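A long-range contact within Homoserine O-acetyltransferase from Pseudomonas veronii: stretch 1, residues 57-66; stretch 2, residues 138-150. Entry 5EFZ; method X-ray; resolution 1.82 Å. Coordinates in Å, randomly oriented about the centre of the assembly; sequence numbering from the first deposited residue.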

# COMPACT_ATOMS: atom_id res chain seq x y z
N ASP A 57 -35.36 7.47 -30.05
CA ASP A 57 -35.03 8.84 -29.65
C ASP A 57 -33.68 8.92 -28.95
O ASP A 57 -33.39 9.89 -28.24
N LYS A 58 -32.84 7.93 -29.20
CA LYS A 58 -31.48 7.89 -28.62
C LYS A 58 -31.47 8.12 -27.12
O LYS A 58 -30.62 8.87 -26.60
N SER A 59 -32.41 7.46 -26.42
CA SER A 59 -32.54 7.62 -24.99
C SER A 59 -31.97 6.43 -24.23
O SER A 59 -32.14 6.35 -23.01
N ASN A 60 -31.32 5.51 -24.94
CA ASN A 60 -30.77 4.31 -24.29
C ASN A 60 -29.26 4.20 -24.41
O ASN A 60 -28.69 3.11 -24.39
N ALA A 61 -28.60 5.35 -24.51
CA ALA A 61 -27.14 5.39 -24.61
C ALA A 61 -26.48 5.33 -23.23
O ALA A 61 -26.84 6.08 -22.32
N ILE A 62 -25.50 4.43 -23.09
CA ILE A 62 -24.69 4.34 -21.86
C ILE A 62 -23.23 4.60 -22.25
O ILE A 62 -22.72 3.98 -23.18
N LEU A 63 -22.58 5.53 -21.57
CA LEU A 63 -21.18 5.85 -21.90
C LEU A 63 -20.29 5.16 -20.89
O LEU A 63 -20.54 5.25 -19.70
N VAL A 64 -19.26 4.47 -21.38
CA VAL A 64 -18.32 3.75 -20.53
C VAL A 64 -16.91 4.25 -20.83
O VAL A 64 -16.33 3.87 -21.86
N PRO A 65 -16.36 5.13 -19.98
CA PRO A 65 -14.95 5.54 -20.12
C PRO A 65 -14.02 4.42 -19.69
O PRO A 65 -14.45 3.49 -19.03
N THR A 66 -12.75 4.49 -20.08
CA THR A 66 -11.81 3.41 -19.74
C THR A 66 -10.88 3.87 -18.61
O THR A 66 -10.79 5.08 -18.30
N TYR A 138 -21.12 13.56 -33.48
CA TYR A 138 -20.98 12.37 -34.33
C TYR A 138 -22.19 11.45 -34.20
O TYR A 138 -22.74 11.02 -35.20
N PHE A 139 -22.64 11.19 -32.98
CA PHE A 139 -23.78 10.28 -32.81
C PHE A 139 -25.15 10.98 -32.76
O PHE A 139 -26.18 10.32 -32.93
N GLY A 140 -25.19 12.29 -32.50
CA GLY A 140 -26.46 13.00 -32.41
C GLY A 140 -27.16 12.71 -31.10
O GLY A 140 -28.38 12.91 -30.95
N ILE A 141 -26.39 12.27 -30.12
CA ILE A 141 -26.93 11.94 -28.79
C ILE A 141 -26.95 13.21 -27.91
O ILE A 141 -25.96 13.94 -27.86
N GLU A 142 -28.07 13.45 -27.23
CA GLU A 142 -28.22 14.68 -26.48
C GLU A 142 -28.41 14.47 -24.97
O GLU A 142 -28.57 15.44 -24.23
N SER A 143 -28.39 13.22 -24.52
CA SER A 143 -28.36 12.90 -23.10
C SER A 143 -27.92 11.44 -22.96
O SER A 143 -27.95 10.69 -23.93
N LEU A 144 -27.49 11.06 -21.75
CA LEU A 144 -27.05 9.69 -21.45
C LEU A 144 -27.94 9.01 -20.38
O LEU A 144 -28.19 9.59 -19.31
N ALA A 145 -28.41 7.79 -20.68
CA ALA A 145 -29.15 7.00 -19.69
C ALA A 145 -28.28 6.69 -18.48
O ALA A 145 -28.80 6.58 -17.37
N LEU A 146 -26.96 6.56 -18.67
CA LEU A 146 -26.03 6.19 -17.60
C LEU A 146 -24.63 6.51 -18.07
O LEU A 146 -24.32 6.30 -19.24
N VAL A 147 -23.82 7.11 -17.18
CA VAL A 147 -22.38 7.13 -17.32
C VAL A 147 -21.82 6.22 -16.22
O VAL A 147 -22.18 6.35 -15.06
N VAL A 148 -20.99 5.25 -16.60
CA VAL A 148 -20.45 4.32 -15.60
C VAL A 148 -18.99 4.00 -15.93
O VAL A 148 -18.64 3.72 -17.08
N GLY A 149 -18.14 4.04 -14.90
CA GLY A 149 -16.75 3.65 -15.10
C GLY A 149 -16.11 3.35 -13.77
O GLY A 149 -16.66 3.70 -12.72
N GLY A 150 -14.95 2.70 -13.82
CA GLY A 150 -14.23 2.35 -12.61
C GLY A 150 -12.89 3.06 -12.57
O GLY A 150 -12.25 3.23 -13.61

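The two stretches run side by side as neighbouring parallel strands, preceded by a looser, watery approach, and the side chains change character accordingly. Asp57 lies out of reach of stretch 2, but its OD1 accepts a hydrogen bond of 2.6 Å from Ser59 OG, tying the turn together locally.

Lys58 points toward stretch 2 with chi1 m and the remaining three angles t. This extended chain suits a long reach: Lys58 NZ donates a short 2.5 Å hydrogen bond to Phe139 O, while Lys58 CD lies 3.5 Å from Gly140 O. A water accepts from Lys58 NZ (3.0 Å) and donates to Gly140 O (2.7 Å). Gly140 has positive phi, which favours glycine, and an ideal CB there would fall 2.6 Å from Lys58 NZ, a clash. The carbonyl of Lys58 is served by two further waters, one accepting from Glu142 N, the other donating to Ser143 O and accepting from Ala61 N.

Ser59 and Asn60 direct their side chains away, both with chi1 p. Here the backbone supplies the contact: Ala145 CB points toward stretch 1 and comes within 3.7 Å of Ser59 O.

Ala61 turns its methyl toward stretch 2, where CB meets Ile141 CD1 and Leu144 CD2, each at 3.9 Å. The small methyl packs against both of these branched side chains, both with chi1 m and chi2 t. Ala61 O accepts a 2.8 Å hydrogen bond from Ala145 N.

Ile62 and Leu63 then alternate across the sheet. Ile62 (m, t) shares a face with Leu146 (t, p), CG2 lying 4.0 Å from Leu146 CD2 and 3.9 Å from Val148 CG1. Leu63 (t, p) shares the other face with Val147 (t): its CB is 4.4 Å from Val147 CG2 and 4.0 Å from Leu144 CD1. Beta-branched and leucine side chains suit such buried strand positions, filling space without polar groups to satisfy, while the backbone bonds Leu63 N to Leu146 O (3.0 Å) and Val148 N to Leu63 O (3.1 Å) hold the register.

Val64 (t) points sideways, yet its CG2 still reaches Val148 CG1 at 4.0 Å; Val148 is p. Pro65 has no amide hydrogen to offer, and its ring carbon CD instead sits 3.2 Å from Val148 O. Gly149 leaves room beside it, since an ideal CB would be a tight 3.4 Å from Pro65 CD. A last water donates to Pro65 O (2.7 Å) and accepts from Gly150 N (3.1 Å), bridging the two stretches where Thr66 turns away.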

# COMPACT_ATOMS: atom_id res chain seq x y z
CB ASP A 57 -36.14 9.42 -28.76
CG ASP A 57 -36.27 8.68 -27.42
OD1 ASP A 57 -35.77 7.52 -27.29
OD2 ASP A 57 -36.89 9.26 -26.50
CB LYS A 58 -30.58 8.93 -29.32
CG LYS A 58 -30.51 8.70 -30.84
CD LYS A 58 -29.54 9.64 -31.52
CE LYS A 58 -29.61 9.50 -33.05
NZ LYS A 58 -28.60 10.34 -33.73
CB SER A 59 -34.02 7.82 -24.59
OG SER A 59 -34.82 6.71 -24.96
CB ASN A 60 -31.41 3.04 -24.86
CG ASN A 60 -31.05 2.82 -26.34
OD1 ASN A 60 -30.80 3.76 -27.06
ND2 ASN A 60 -31.06 1.56 -26.77
CB ALA A 61 -26.71 6.66 -25.34
CB ILE A 62 -24.81 2.95 -21.19
CG1 ILE A 62 -26.25 2.67 -20.76
CG2 ILE A 62 -23.80 2.85 -19.96
CD1 ILE A 62 -26.46 1.29 -20.17
CB LEU A 63 -20.93 7.34 -21.86
CG LEU A 63 -19.46 7.77 -22.03
CD1 LEU A 63 -19.06 7.61 -23.47
CD2 LEU A 63 -19.35 9.24 -21.63
CB VAL A 64 -18.41 2.23 -20.77
CG1 VAL A 64 -17.49 1.49 -19.78
CG2 VAL A 64 -19.89 1.74 -20.57
CB PRO A 65 -14.79 6.74 -19.16
CG PRO A 65 -16.24 7.16 -18.82
CD PRO A 65 -17.02 5.84 -18.86
CB THR A 66 -10.98 2.98 -20.99
OG1 THR A 66 -10.21 4.10 -21.43
CG2 THR A 66 -11.92 2.56 -22.18
CB TYR A 138 -19.68 11.60 -33.99
CG TYR A 138 -19.51 10.34 -34.83
CD1 TYR A 138 -18.99 10.40 -36.13
CD2 TYR A 138 -19.92 9.10 -34.35
CE1 TYR A 138 -18.85 9.25 -36.91
CE2 TYR A 138 -19.79 7.96 -35.12
CZ TYR A 138 -19.25 8.03 -36.39
OH TYR A 138 -19.13 6.88 -37.13
CB PHE A 139 -23.62 9.46 -31.53
CG PHE A 139 -22.52 8.44 -31.57
CD1 PHE A 139 -22.67 7.25 -32.25
CD2 PHE A 139 -21.33 8.68 -30.90
CE1 PHE A 139 -21.67 6.31 -32.28
CE2 PHE A 139 -20.30 7.74 -30.91
CZ PHE A 139 -20.46 6.56 -31.62
CB ILE A 141 -26.09 10.83 -28.14
CG1 ILE A 141 -26.30 9.51 -28.90
CG2 ILE A 141 -26.42 10.65 -26.64
CD1 ILE A 141 -25.25 8.45 -28.53
CB GLU A 142 -29.39 15.50 -27.04
CG GLU A 142 -29.25 15.87 -28.52
CD GLU A 142 -28.12 16.87 -28.79
OE1 GLU A 142 -27.53 17.42 -27.83
OE2 GLU A 142 -27.83 17.12 -29.98
CB SER A 143 -29.74 13.13 -22.40
OG SER A 143 -30.71 12.21 -22.87
CB LEU A 144 -25.61 9.70 -20.97
CG LEU A 144 -24.63 10.12 -22.08
CD1 LEU A 144 -23.27 10.57 -21.49
CD2 LEU A 144 -24.46 8.97 -23.07
CB ALA A 145 -29.68 5.69 -20.30
CB LEU A 146 -26.14 4.69 -17.26
CG LEU A 146 -25.07 4.13 -16.30
CD1 LEU A 146 -25.30 4.77 -14.89
CD2 LEU A 146 -25.22 2.61 -16.21
CB VAL A 147 -21.81 8.54 -17.19
CG1 VAL A 147 -20.29 8.48 -17.37
CG2 VAL A 147 -22.43 9.47 -18.29
CB VAL A 148 -21.29 3.00 -15.52
CG1 VAL A 148 -21.46 2.34 -16.93
CG2 VAL A 148 -20.69 2.00 -14.46
O HOH W 1 -30.37 11.65 -26.97
O HOH W 2 -29.30 8.34 -24.26
O HOH W 3 -29.88 13.03 -33.19
O HOH W 4 -31.09 9.56 -22.09
O HOH W 5 -13.81 2.25 -16.68